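Local coordinates for protein NAD-dependent epimerase/dehydratase (Methylobacillus flagellatus KT, PDB 3GPI) that is of unknown function but belongs to the NAD-dependent epimerase/dehydratase family and probably binds a nicotinamide dinucleotide in a Rossmann-type domain, at residues S148-R153 with R208-T213; V104-S109 with E139-L144; T30-S35 with Q44-D49; K5-G10 with L62-L67; E173-R178 with P219-L224. One frame throughout, in Å; residues are numbered along the deposited sequence.

How the contacts relate
Read from the N terminus, contact 4 opens first, at strand 6-9, and closes when the chain returns at 62-67; contact 3 is nested inside that loop and pairs strand 29-33 with strand 45-47. Contact 2 follows in series, setting helix 132-143 against strand 103-109. Contact 1 then joins strand 149-158 to strand 209-212, and contact 5, between a loop and helix 220-230, crosses it along the chain. Contacts 3, 4, 2 and 1 run across one sheet, each touching the next: Leu-32 on Ile-8, Phe-105 on Leu-67, Arg-153 on Glu-141. Contact 5 stands apart, its centre about 29 Å from that of contact 1.

Contact 1: S148-R153 with R208-T213; sequences SSTILR and RLYIVT
Two parallel strands, 149-153 and 209-212, are tightly joined over most of their length and loosely over one end. In the tight part four backbone bonds run alternately across, from the nearly straight Ile-151 N to Arg-208 O (2.9 Å, 175°) to Val-212 N on Arg-153 O (2.8 Å). On one face Leu-209 supports Arg-153: the arginine chain runs out extended, and CD1 of Leu-209 sits 3.7 Å above the guanidinium plane, toward its rim. A branched aliphatic residue suits this place, because it covers a flat cation while leaving its N-H groups to Glu-141 and Tyr-113. On the other face Thr-150 CG2 meets the Tyr-210 ring edge-on, in its plane and 3.6 Å from CD2, and Leu-152 lies alongside the same ring. The looser end is watery. Arg-208 bends at chi3 (71°), so its guanidinium swings back to Ser-149. One water bridges Ser-149 OG (2.8 Å) and Arg-208 O (3.0 Å); a second accepts from Ser-149 N and, weakly, from Arg-208 NH1. Ser-149 OG and Arg-208 NH1 both also bond Tyr-147 O. Parallel pairing of this kind, with strand 149-158 also bonded to strand 103-109, is typical of a Rossmann-type alpha/beta sheet.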
# COMPACT_ATOMS: atom_id res chain seq x y z
N SER A 148 -16.45 -7.87 8.45
CA SER A 148 -15.96 -6.67 9.14
C SER A 148 -14.57 -6.40 8.56
O SER A 148 -13.67 -7.22 8.71
CB SER A 148 -15.84 -6.96 10.63
OG SER A 148 -15.42 -5.81 11.33
N SER A 149 -14.40 -5.25 7.91
CA SER A 149 -13.21 -5.04 7.07
C SER A 149 -12.99 -3.59 6.74
O SER A 149 -13.88 -2.79 6.81
CB SER A 149 -13.36 -5.84 5.77
OG SER A 149 -14.45 -5.39 5.01
N THR A 150 -11.76 -3.31 6.34
CA THR A 150 -11.33 -2.00 5.90
C THR A 150 -10.47 -2.23 4.69
O THR A 150 -9.45 -2.92 4.75
CB THR A 150 -10.50 -1.31 6.96
OG1 THR A 150 -11.33 -1.10 8.11
CG2 THR A 150 -9.99 0.06 6.43
N ILE A 151 -10.89 -1.63 3.58
CA ILE A 151 -10.12 -1.63 2.34
C ILE A 151 -9.25 -0.37 2.37
O ILE A 151 -9.69 0.73 2.66
CB ILE A 151 -11.08 -1.56 1.16
CG1 ILE A 151 -11.87 -2.86 1.05
CG2 ILE A 151 -10.33 -1.26 -0.14
CD1 ILE A 151 -13.10 -2.68 0.20
N LEU A 152 -7.97 -0.60 2.07
CA LEU A 152 -6.97 0.47 2.07
C LEU A 152 -6.47 0.63 0.63
O LEU A 152 -5.65 -0.20 0.17
CB LEU A 152 -5.82 0.08 2.99
CG LEU A 152 -6.29 -0.15 4.43
CD1 LEU A 152 -5.17 -0.82 5.22
CD2 LEU A 152 -6.76 1.13 5.09
N ARG A 153 -6.96 1.66 -0.08
CA ARG A 153 -6.47 1.86 -1.46
C ARG A 153 -5.20 2.69 -1.42
O ARG A 153 -5.27 3.90 -1.17
CB ARG A 153 -7.55 2.57 -2.28
CG ARG A 153 -8.71 1.64 -2.60
CD ARG A 153 -9.81 2.35 -3.40
NE ARG A 153 -10.94 1.44 -3.59
CZ ARG A 153 -12.19 1.86 -3.83
NH1 ARG A 153 -12.47 3.14 -3.92
NH2 ARG A 153 -13.14 0.95 -3.95
N ARG A 208 -14.93 1.62 6.47
CA ARG A 208 -14.79 0.50 5.56
C ARG A 208 -13.79 0.73 4.41
O ARG A 208 -13.40 -0.22 3.78
CB ARG A 208 -16.15 -0.01 5.05
CG ARG A 208 -16.86 -0.83 6.14
CD ARG A 208 -18.13 -1.49 5.66
NE ARG A 208 -17.91 -2.60 4.75
CZ ARG A 208 -17.67 -3.86 5.12
NH1 ARG A 208 -17.59 -4.15 6.41
NH2 ARG A 208 -17.46 -4.80 4.21
N LEU A 209 -13.40 1.98 4.18
CA LEU A 209 -12.54 2.33 3.05
C LEU A 209 -11.76 3.59 3.33
O LEU A 209 -12.32 4.58 3.74
CB LEU A 209 -13.44 2.54 1.81
CG LEU A 209 -12.78 3.01 0.52
CD1 LEU A 209 -11.78 2.02 -0.03
CD2 LEU A 209 -13.86 3.30 -0.57
N TYR A 210 -10.45 3.53 3.06
CA TYR A 210 -9.60 4.73 3.07
C TYR A 210 -8.74 4.72 1.85
O TYR A 210 -8.24 3.66 1.44
CB TYR A 210 -8.58 4.73 4.22
CG TYR A 210 -9.15 4.78 5.63
CD1 TYR A 210 -9.38 6.00 6.27
CD2 TYR A 210 -9.47 3.61 6.30
CE1 TYR A 210 -9.90 6.03 7.58
CE2 TYR A 210 -9.99 3.63 7.61
CZ TYR A 210 -10.19 4.84 8.22
OH TYR A 210 -10.73 4.78 9.50
N ILE A 211 -8.53 5.91 1.32
CA ILE A 211 -7.43 6.15 0.39
C ILE A 211 -6.19 6.43 1.26
O ILE A 211 -6.21 7.27 2.17
CB ILE A 211 -7.73 7.36 -0.51
CG1 ILE A 211 -8.87 6.98 -1.46
CG2 ILE A 211 -6.47 7.69 -1.38
CD1 ILE A 211 -9.36 8.12 -2.38
N VAL A 212 -5.11 5.69 1.01
CA VAL A 212 -3.87 5.84 1.77
C VAL A 212 -2.87 6.52 0.86
O VAL A 212 -2.31 5.88 -0.04
CB VAL A 212 -3.38 4.46 2.26
CG1 VAL A 212 -2.20 4.64 3.20
CG2 VAL A 212 -4.47 3.78 3.08
N THR A 213 -2.70 7.81 1.09
CA THR A 213 -1.87 8.67 0.23
C THR A 213 -1.41 9.86 1.04
O THR A 213 -2.00 10.16 2.08
CB THR A 213 -2.62 9.04 -1.07
OG1 THR A 213 -1.71 9.54 -2.06
CG2 THR A 213 -3.72 10.07 -0.80
O HOH W 1 -14.35 -3.04 3.54
O HOH W 2 -16.57 -3.31 8.78

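Contact 2: V104-S109 with E139-L144; sequences VFFVSS and EAEALL
Ser-108 holds OG anti to its backbone N (chi1 -177°), aiming it at the helix, while Glu-141 sets CG anti to its carbonyl carbon and runs extended (chi2 -173°) to bring its carboxylate there. Ser-108 OG donates to Glu-141 OE2 at 2.6 Å, and OE2 accepts with its anti lone pair, away from OE1. OE1 is taken by a salt bridge to Arg-153, a cation that probably keeps the buried carboxylate ionised. A short serine leaves room for the longer acid to reach in. Beside this pair Phe-106, with CG also anti to N, lays its ring against three residues of 139-144, all on the same side of it. Ala-140 CB, a small methyl that lets the ring tip come close, lies 3.7 Å from Phe-106 CZ, and Glu-141 CG 3.7 Å from CE2. Packing is tightest at the ring's root, where Leu-144 CD1 is only 3.2 Å from Phe-106 CB. Helix 139-143 runs roughly antiparallel to strand 104-109 (154°), covers one face of the sheet and leads into strand 149-158, the parallel neighbour of 103-109: a beta-alpha-beta crossover of the Rossmann-type fold, with Leu-89 of helix 86-95 also on Phe-106.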
# COMPACT_ATOMS: atom_id res chain seq x y z
N VAL A 104 -10.70 -7.77 8.79
CA VAL A 104 -9.80 -7.93 7.66
C VAL A 104 -9.36 -6.56 7.14
O VAL A 104 -10.20 -5.73 6.81
CB VAL A 104 -10.48 -8.67 6.53
CG1 VAL A 104 -9.52 -8.79 5.34
CG2 VAL A 104 -10.92 -10.04 6.98
N PHE A 105 -8.06 -6.30 7.08
CA PHE A 105 -7.52 -5.12 6.40
C PHE A 105 -7.02 -5.57 5.05
O PHE A 105 -6.15 -6.46 4.96
CB PHE A 105 -6.39 -4.48 7.21
CG PHE A 105 -6.84 -3.88 8.50
CD1 PHE A 105 -7.35 -2.59 8.53
CD2 PHE A 105 -6.81 -4.60 9.71
CE1 PHE A 105 -7.77 -2.02 9.70
CE2 PHE A 105 -7.24 -4.01 10.90
CZ PHE A 105 -7.72 -2.73 10.90
N PHE A 106 -7.56 -4.98 3.97
CA PHE A 106 -7.20 -5.42 2.65
C PHE A 106 -6.48 -4.29 1.94
O PHE A 106 -7.05 -3.19 1.81
CB PHE A 106 -8.48 -5.82 1.91
CG PHE A 106 -8.27 -6.19 0.47
CD1 PHE A 106 -7.80 -7.45 0.12
CD2 PHE A 106 -8.54 -5.28 -0.53
CE1 PHE A 106 -7.58 -7.80 -1.23
CE2 PHE A 106 -8.34 -5.61 -1.88
CZ PHE A 106 -7.85 -6.86 -2.23
N VAL A 107 -5.26 -4.56 1.46
CA VAL A 107 -4.48 -3.55 0.76
C VAL A 107 -4.84 -3.60 -0.70
O VAL A 107 -4.52 -4.53 -1.43
CB VAL A 107 -2.96 -3.72 0.96
CG1 VAL A 107 -2.19 -2.63 0.23
CG2 VAL A 107 -2.60 -3.73 2.47
N SER A 108 -5.50 -2.55 -1.12
CA SER A 108 -5.91 -2.38 -2.52
C SER A 108 -5.04 -1.30 -3.14
O SER A 108 -3.98 -0.95 -2.60
CB SER A 108 -7.37 -1.99 -2.49
OG SER A 108 -7.92 -1.85 -3.81
N SER A 109 -5.48 -0.75 -4.27
CA SER A 109 -4.72 0.24 -5.01
C SER A 109 -5.60 1.36 -5.51
O SER A 109 -6.72 1.11 -5.95
CB SER A 109 -4.15 -0.46 -6.27
OG SER A 109 -3.52 0.49 -7.12
N GLU A 139 -12.78 -6.66 -8.00
CA GLU A 139 -13.37 -7.98 -7.79
C GLU A 139 -12.93 -8.58 -6.45
O GLU A 139 -13.75 -9.18 -5.74
CB GLU A 139 -13.02 -8.90 -8.96
CG GLU A 139 -13.43 -10.34 -8.75
CD GLU A 139 -13.35 -11.13 -10.01
OE1 GLU A 139 -12.23 -11.31 -10.54
OE2 GLU A 139 -14.42 -11.57 -10.48
N ALA A 140 -11.64 -8.42 -6.11
CA ALA A 140 -11.12 -8.89 -4.82
C ALA A 140 -11.76 -8.11 -3.67
O ALA A 140 -12.13 -8.70 -2.64
CB ALA A 140 -9.59 -8.83 -4.77
N GLU A 141 -11.90 -6.79 -3.84
CA GLU A 141 -12.52 -5.92 -2.84
C GLU A 141 -13.94 -6.35 -2.53
O GLU A 141 -14.35 -6.34 -1.36
CB GLU A 141 -12.57 -4.47 -3.32
CG GLU A 141 -11.29 -3.65 -3.11
CD GLU A 141 -11.47 -2.19 -3.45
OE1 GLU A 141 -12.59 -1.67 -3.44
OE2 GLU A 141 -10.47 -1.51 -3.71
N ALA A 142 -14.67 -6.72 -3.57
CA ALA A 142 -16.13 -6.87 -3.51
C ALA A 142 -16.54 -7.88 -2.46
O ALA A 142 -17.55 -7.68 -1.76
CB ALA A 142 -16.67 -7.30 -4.87
N LEU A 143 -15.74 -8.94 -2.38
CA LEU A 143 -15.90 -10.05 -1.47
C LEU A 143 -16.04 -9.57 -0.03
O LEU A 143 -16.94 -9.97 0.70
CB LEU A 143 -14.69 -10.96 -1.59
CG LEU A 143 -14.72 -12.40 -1.08
CD1 LEU A 143 -15.90 -13.21 -1.71
CD2 LEU A 143 -13.41 -13.07 -1.39
N LEU A 144 -15.15 -8.68 0.37
CA LEU A 144 -15.18 -8.19 1.74
C LEU A 144 -16.49 -7.54 2.22
O LEU A 144 -16.59 -7.20 3.40
CB LEU A 144 -14.02 -7.23 1.95
CG LEU A 144 -12.67 -7.89 1.74
CD1 LEU A 144 -11.55 -6.86 1.80
CD2 LEU A 144 -12.44 -8.99 2.74

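Contact 3: T30-S35 with Q44-D49; sequences TGLRRS and QTLIAD
Arg-33 and its two partners on the facing strand, Thr-45 and Ile-47, dominate one face of this parallel pair. The arginine starts from the crowded position between N and carbonyl carbon (chi1 70°), then extends, so that its guanidinium lies flat over Ile-47 with CG1 3.5 Å above its centre. Thr-45 comes at about a right angle and meets the group at its edge: NE donates to OG1 at 2.9 Å, close to the guanidinium plane. Water links NH2 to Thr-45 O, so two N-H groups tie the arginine to one threonine. Gly-31 sits opposite Thr-45, and lacking a side chain it lets the CA atoms come within 4.3 Å. On the other face Leu-32 CD2 packs on the Ala-48 methyl at 3.7 Å. Thr-30 OG1 and Gln-44 NE2 share another water. Gly-31 and Arg-33 each use N and O to bond the other strand, as in Arg-33 N to Leu-46 O (3.0 Å). A positive charge therefore sits at the end of strand 29-33, second along the chain, its NH1 also weakly bonded to Gln-37 O. Rossmann domains commonly meet the adenosine ribose there, and an arginine would be consistent with, but does not prove, binding of the NADP phosphate.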
# COMPACT_ATOMS: atom_id res chain seq x y z
N THR A 30 2.37 -13.27 12.52
CA THR A 30 2.90 -14.31 11.61
C THR A 30 2.61 -13.89 10.18
O THR A 30 1.53 -13.38 9.87
CB THR A 30 2.22 -15.69 11.88
OG1 THR A 30 2.39 -15.99 13.27
CG2 THR A 30 2.86 -16.80 11.02
N GLY A 31 3.57 -14.14 9.29
CA GLY A 31 3.37 -13.86 7.86
C GLY A 31 3.19 -15.11 7.03
O GLY A 31 3.62 -16.20 7.43
N LEU A 32 2.58 -14.94 5.89
CA LEU A 32 2.46 -16.00 4.92
C LEU A 32 3.24 -15.51 3.71
O LEU A 32 2.89 -14.46 3.12
CB LEU A 32 0.96 -16.22 4.59
CG LEU A 32 0.45 -17.45 3.85
CD1 LEU A 32 -1.06 -17.52 4.03
CD2 LEU A 32 0.81 -17.36 2.36
N ARG A 33 4.27 -16.27 3.31
CA ARG A 33 5.15 -15.89 2.19
C ARG A 33 5.30 -17.02 1.18
O ARG A 33 4.86 -18.14 1.43
CB ARG A 33 6.52 -15.54 2.76
CG ARG A 33 7.26 -16.78 3.29
CD ARG A 33 8.69 -16.49 3.58
NE ARG A 33 9.25 -17.55 4.40
CZ ARG A 33 10.17 -18.42 3.99
NH1 ARG A 33 10.67 -18.35 2.76
NH2 ARG A 33 10.62 -19.34 4.83
N ARG A 34 5.92 -16.73 0.04
CA ARG A 34 6.39 -17.76 -0.90
C ARG A 34 7.82 -18.26 -0.57
O ARG A 34 8.64 -17.50 0.00
CB ARG A 34 6.40 -17.17 -2.29
CG ARG A 34 5.04 -16.67 -2.78
CD ARG A 34 5.13 -16.17 -4.24
NE ARG A 34 6.12 -15.10 -4.36
CZ ARG A 34 5.84 -13.80 -4.26
NH1 ARG A 34 4.58 -13.40 -4.08
NH2 ARG A 34 6.82 -12.91 -4.36
N SER A 35 8.16 -19.49 -1.00
CA SER A 35 9.50 -20.07 -0.74
C SER A 35 10.65 -19.28 -1.38
O SER A 35 11.73 -19.21 -0.83
CB SER A 35 9.59 -21.53 -1.16
OG SER A 35 9.46 -21.67 -2.55
N GLN A 44 8.63 -14.11 11.83
CA GLN A 44 7.95 -15.38 11.92
C GLN A 44 7.05 -15.56 10.72
O GLN A 44 6.12 -14.77 10.56
CB GLN A 44 7.10 -15.35 13.20
CG GLN A 44 6.33 -16.56 13.43
CD GLN A 44 7.06 -17.48 14.37
OE1 GLN A 44 8.23 -17.25 14.69
NE2 GLN A 44 6.40 -18.54 14.81
N THR A 45 7.33 -16.52 9.84
CA THR A 45 6.47 -16.77 8.70
C THR A 45 6.34 -18.26 8.43
O THR A 45 7.16 -19.03 8.92
CB THR A 45 6.98 -16.11 7.36
OG1 THR A 45 8.19 -16.77 6.94
CG2 THR A 45 7.28 -14.62 7.50
N LEU A 46 5.32 -18.61 7.65
CA LEU A 46 5.19 -19.91 7.00
C LEU A 46 5.12 -19.72 5.50
O LEU A 46 4.79 -18.64 5.00
CB LEU A 46 3.96 -20.68 7.52
CG LEU A 46 2.59 -20.06 7.20
CD1 LEU A 46 1.86 -20.89 6.17
CD2 LEU A 46 1.75 -19.98 8.48
N ILE A 47 5.45 -20.77 4.76
CA ILE A 47 5.35 -20.80 3.33
C ILE A 47 4.01 -21.37 2.92
O ILE A 47 3.61 -22.46 3.38
CB ILE A 47 6.55 -21.62 2.70
CG1 ILE A 47 7.88 -20.92 2.98
CG2 ILE A 47 6.32 -21.83 1.20
CD1 ILE A 47 9.14 -21.85 2.86
N ALA A 48 3.30 -20.66 2.07
CA ALA A 48 2.10 -21.17 1.46
C ALA A 48 1.79 -20.44 0.17
O ALA A 48 2.45 -19.45 -0.16
CB ALA A 48 0.92 -21.06 2.44
N ASP A 49 0.80 -20.94 -0.56
CA ASP A 49 0.41 -20.38 -1.85
C ASP A 49 -1.05 -20.12 -1.77
O ASP A 49 -1.85 -21.06 -1.76
CB ASP A 49 0.70 -21.37 -2.99
CG ASP A 49 0.35 -20.81 -4.37
OD1 ASP A 49 -0.41 -19.82 -4.50
OD2 ASP A 49 0.83 -21.38 -5.36
O HOH W 3 3.48 -18.19 14.62
O HOH W 4 9.15 -20.05 7.22

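Contact 4: K5-G10 with L62-L67; sequences KILIAG and LRPEIL
Leu-7 is the apolar centre, gathering Leu-62, Pro-64 and Leu-67 on one face of the pair. With CG anti to the backbone N (chi1 172°), it lies alongside Leu-67, which has the same rotamer and points the same way. Leu-62 arrives across it at about a right angle, CD1 to CD1 3.9 Å, and the Pro-64 ring offers CB 3.8 Å from Leu-7 CB. Leucines and a proline suit this largely buried face because they fill it with carbon alone. On the opposite face Ile-6 and Ile-66 run side by side, with Ile-6 CD1 3.6 Å from Ile-66 CB. The backbone pairs in parallel, Leu-7 N to Ile-66 O at 2.9 Å. One residue before Ile-6, Lys-5 O accepts twice, from Ile-66 N nearly along the C=O axis and from Glu-65 N above the carbonyl plane. Farther out, Glu-65 bends at chi2 (100°) so that OE1 takes the Lys-5 N-H almost straight (2.9 Å, 178°). A water receives from Lys-5 NZ and gives to Arg-63 O and Glu-65 OE2. A central parallel strand running to Gly-10, first glycine of a GxGxxG-like pattern, is consistent with the dinucleotide-binding start of a Rossmann-type fold. Strand 6-9 lies between 66-69 and 29-33, where Ile-8 bonds Thr-30 and Leu-32, and Ile-6 rests on Leu-22 of helix 13-24.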
# COMPACT_ATOMS: atom_id res chain seq x y z
N LYS A 5 -3.87 -11.12 17.84
CA LYS A 5 -2.95 -11.94 17.04
C LYS A 5 -3.21 -11.60 15.58
O LYS A 5 -4.38 -11.49 15.16
CB LYS A 5 -3.21 -13.42 17.27
CG LYS A 5 -2.93 -13.83 18.72
CD LYS A 5 -3.07 -15.34 18.80
CE LYS A 5 -2.93 -15.83 20.22
NZ LYS A 5 -4.22 -15.71 20.94
N ILE A 6 -2.14 -11.42 14.80
CA ILE A 6 -2.23 -10.88 13.45
C ILE A 6 -1.62 -11.85 12.47
O ILE A 6 -0.52 -12.33 12.70
CB ILE A 6 -1.42 -9.57 13.31
CG1 ILE A 6 -1.60 -8.62 14.49
CG2 ILE A 6 -1.72 -8.88 11.99
CD1 ILE A 6 -2.96 -8.01 14.60
N LEU A 7 -2.35 -12.14 11.39
CA LEU A 7 -1.77 -12.85 10.24
C LEU A 7 -1.63 -11.86 9.11
O LEU A 7 -2.61 -11.19 8.76
CB LEU A 7 -2.69 -13.99 9.83
CG LEU A 7 -2.31 -14.71 8.53
CD1 LEU A 7 -0.92 -15.28 8.55
CD2 LEU A 7 -3.36 -15.79 8.29
N ILE A 8 -0.41 -11.73 8.58
CA ILE A 8 -0.16 -10.87 7.42
C ILE A 8 0.07 -11.78 6.22
O ILE A 8 1.07 -12.52 6.20
CB ILE A 8 1.07 -9.99 7.65
CG1 ILE A 8 0.85 -9.06 8.87
CG2 ILE A 8 1.38 -9.17 6.38
CD1 ILE A 8 2.09 -8.31 9.34
N ALA A 9 -0.84 -11.77 5.26
CA ALA A 9 -0.67 -12.57 4.05
C ALA A 9 0.00 -11.71 3.02
O ALA A 9 -0.57 -10.73 2.56
CB ALA A 9 -1.98 -13.06 3.54
N GLY A 10 1.23 -12.09 2.66
CA GLY A 10 2.04 -11.33 1.74
C GLY A 10 3.15 -10.65 2.52
O GLY A 10 2.89 -9.72 3.30
N LEU A 62 -3.17 -20.73 13.59
CA LEU A 62 -2.66 -19.47 14.11
C LEU A 62 -3.71 -18.67 14.85
O LEU A 62 -3.40 -17.75 15.61
CB LEU A 62 -2.12 -18.59 12.96
CG LEU A 62 -0.93 -19.18 12.21
CD1 LEU A 62 -0.71 -18.36 10.92
CD2 LEU A 62 0.29 -19.17 13.10
N ARG A 63 -4.97 -19.00 14.63
CA ARG A 63 -6.09 -18.32 15.26
C ARG A 63 -5.96 -16.78 15.29
O ARG A 63 -6.07 -16.17 16.34
CB ARG A 63 -6.32 -18.89 16.68
CG ARG A 63 -6.72 -20.36 16.60
CD ARG A 63 -7.27 -20.92 17.91
NE ARG A 63 -8.45 -20.16 18.33
CZ ARG A 63 -9.63 -20.18 17.71
NH1 ARG A 63 -10.59 -19.38 18.14
NH2 ARG A 63 -9.89 -21.01 16.72
N PRO A 64 -5.74 -16.17 14.12
CA PRO A 64 -5.60 -14.71 14.18
C PRO A 64 -6.95 -14.03 14.49
O PRO A 64 -8.00 -14.52 14.07
CB PRO A 64 -5.18 -14.37 12.74
CG PRO A 64 -5.86 -15.44 11.91
CD PRO A 64 -5.60 -16.68 12.74
N GLU A 65 -6.90 -12.89 15.18
CA GLU A 65 -8.06 -12.02 15.29
C GLU A 65 -8.08 -11.03 14.13
O GLU A 65 -9.15 -10.51 13.81
CB GLU A 65 -8.00 -11.25 16.59
CG GLU A 65 -8.56 -12.07 17.77
CD GLU A 65 -7.52 -12.73 18.66
OE1 GLU A 65 -6.36 -12.26 18.77
OE2 GLU A 65 -7.92 -13.72 19.33
N ILE A 66 -6.92 -10.76 13.52
CA ILE A 66 -6.84 -9.79 12.45
C ILE A 66 -6.10 -10.40 11.26
O ILE A 66 -5.03 -11.02 11.44
CB ILE A 66 -6.09 -8.50 12.89
CG1 ILE A 66 -6.73 -7.86 14.12
CG2 ILE A 66 -5.93 -7.50 11.75
CD1 ILE A 66 -8.05 -7.18 13.89
N LEU A 67 -6.68 -10.28 10.06
CA LEU A 67 -5.97 -10.59 8.83
C LEU A 67 -5.60 -9.31 8.12
O LEU A 67 -6.47 -8.47 7.92
CB LEU A 67 -6.86 -11.42 7.91
CG LEU A 67 -6.33 -11.67 6.49
CD1 LEU A 67 -5.04 -12.49 6.48
CD2 LEU A 67 -7.42 -12.37 5.67
O HOH W 5 -6.14 -15.82 19.02

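Contact 5: E173-R178 with P219-L224; sequences EQWPAR and PVHDLL
One face of the Trp-175 indole is covered by Leu-224, whose CB lies 3.7 Å above the ring plane near its centre. CD1 of the same leucine sits over the five-membered ring, 3.8 Å from its centroid and 14° off the normal, a CH-pi contact. A leucine fits well, since its CB and CD1 cover the face without disturbing the polar edge; that edge, the indole NE1, bonds Gln-168 O. His-221 meets the tryptophan obliquely, with ring planes at 85°, ND1 being 4.0 Å from Trp-175 CE3. The imidazole uses its own edge for the polar contact: NE2 donates to Pro-176 O at 2.8 Å, the oxygen close to the ring plane and the donor in the carbonyl plane. The proton on NE2 is thus accounted for, and histidine suits the site as a flat group able to bond at its rim while packing obliquely on the indole. Pro-176, a rigid apolar link, reaches tip to tip with the helix, CG 3.8 Å from Val-220 CG1 and CD 3.9 Å from Leu-224 CD1. His-221 N is hydrogen-bonded to Asn-179 OD1. Here a loop docks on the N-terminal turns of helix 220-230, introduced by Pro-219 at the N-cap; lying away from the main parallel sheet, the contact probably belongs to the smaller C-terminal, substrate-side region of epimerase-like short-chain dehydrogenase/reductase relatives.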
# COMPACT_ATOMS: atom_id res chain seq x y z
N GLU A 173 16.62 12.76 -20.23
CA GLU A 173 16.21 12.32 -21.57
C GLU A 173 15.17 11.17 -21.56
O GLU A 173 14.46 10.96 -22.54
CB GLU A 173 17.45 11.94 -22.42
N GLN A 174 15.03 10.49 -20.43
CA GLN A 174 14.06 9.39 -20.31
C GLN A 174 12.78 9.78 -19.58
O GLN A 174 11.97 8.92 -19.23
CB GLN A 174 14.70 8.16 -19.62
CG GLN A 174 15.97 7.67 -20.33
CD GLN A 174 16.56 6.42 -19.71
OE1 GLN A 174 15.85 5.43 -19.46
NE2 GLN A 174 17.88 6.43 -19.49
N TRP A 175 12.61 11.07 -19.30
CA TRP A 175 11.38 11.51 -18.64
C TRP A 175 10.17 11.33 -19.55
O TRP A 175 10.28 11.44 -20.77
CB TRP A 175 11.53 12.95 -18.13
CG TRP A 175 12.56 13.10 -17.04
CD1 TRP A 175 13.26 12.09 -16.43
CD2 TRP A 175 12.96 14.32 -16.40
NE1 TRP A 175 14.08 12.61 -15.47
CE2 TRP A 175 13.92 13.97 -15.43
CE3 TRP A 175 12.60 15.67 -16.57
CZ2 TRP A 175 14.55 14.94 -14.62
CZ3 TRP A 175 13.22 16.63 -15.75
CH2 TRP A 175 14.19 16.25 -14.80
N PRO A 176 9.00 11.01 -18.97
CA PRO A 176 7.82 10.73 -19.82
C PRO A 176 7.37 11.98 -20.57
O PRO A 176 7.61 13.11 -20.12
CB PRO A 176 6.75 10.30 -18.81
CG PRO A 176 7.17 10.98 -17.51
CD PRO A 176 8.68 10.91 -17.53
N ALA A 177 6.75 11.82 -21.74
CA ALA A 177 6.28 12.97 -22.49
C ALA A 177 5.11 13.66 -21.76
O ALA A 177 5.01 14.87 -21.76
CB ALA A 177 5.84 12.54 -23.91
N ARG A 178 4.24 12.86 -21.19
CA ARG A 178 3.03 13.37 -20.55
C ARG A 178 3.32 13.72 -19.10
O ARG A 178 3.93 12.91 -18.39
CB ARG A 178 1.94 12.31 -20.58
CG ARG A 178 0.61 12.87 -20.29
CD ARG A 178 -0.11 11.95 -19.40
NE ARG A 178 -1.47 11.77 -19.83
CZ ARG A 178 -2.28 10.82 -19.38
NH1 ARG A 178 -1.89 9.96 -18.44
NH2 ARG A 178 -3.51 10.77 -19.86
N PRO A 219 2.53 16.96 -10.33
CA PRO A 219 2.81 16.48 -11.67
C PRO A 219 4.18 15.81 -11.70
O PRO A 219 5.12 16.27 -11.02
CB PRO A 219 2.86 17.78 -12.50
CG PRO A 219 2.01 18.75 -11.74
CD PRO A 219 2.36 18.42 -10.29
N VAL A 220 4.31 14.75 -12.49
CA VAL A 220 5.52 13.92 -12.47
C VAL A 220 6.78 14.76 -12.81
O VAL A 220 7.84 14.54 -12.26
CB VAL A 220 5.37 12.65 -13.36
CG1 VAL A 220 5.31 13.00 -14.87
CG2 VAL A 220 6.45 11.64 -13.07
N HIS A 221 6.65 15.72 -13.71
CA HIS A 221 7.81 16.54 -14.04
C HIS A 221 8.26 17.42 -12.90
O HIS A 221 9.44 17.69 -12.78
CB HIS A 221 7.57 17.38 -15.32
CG HIS A 221 7.77 16.60 -16.58
ND1 HIS A 221 8.88 16.76 -17.37
CD2 HIS A 221 7.01 15.63 -17.17
CE1 HIS A 221 8.81 15.92 -18.39
NE2 HIS A 221 7.69 15.23 -18.30
N ASP A 222 7.33 17.86 -12.06
CA ASP A 222 7.77 18.63 -10.91
C ASP A 222 8.54 17.76 -9.93
O ASP A 222 9.53 18.21 -9.34
CB ASP A 222 6.58 19.27 -10.18
CG ASP A 222 5.96 20.43 -10.95
OD1 ASP A 222 6.53 20.89 -11.96
OD2 ASP A 222 4.89 20.85 -10.49
N LEU A 223 8.12 16.52 -9.75
CA LEU A 223 8.83 15.62 -8.86
C LEU A 223 10.21 15.28 -9.44
O LEU A 223 11.20 15.34 -8.72
CB LEU A 223 8.00 14.34 -8.67
CG LEU A 223 8.69 13.28 -7.82
CD1 LEU A 223 9.03 13.79 -6.39
CD2 LEU A 223 7.84 12.04 -7.70
N LEU A 224 10.25 14.98 -10.73
CA LEU A 224 11.52 14.63 -11.38
C LEU A 224 12.50 15.80 -11.34
O LEU A 224 13.65 15.57 -11.03
CB LEU A 224 11.27 14.15 -12.80
CG LEU A 224 10.60 12.80 -12.93
CD1 LEU A 224 10.06 12.65 -14.36
CD2 LEU A 224 11.57 11.66 -12.54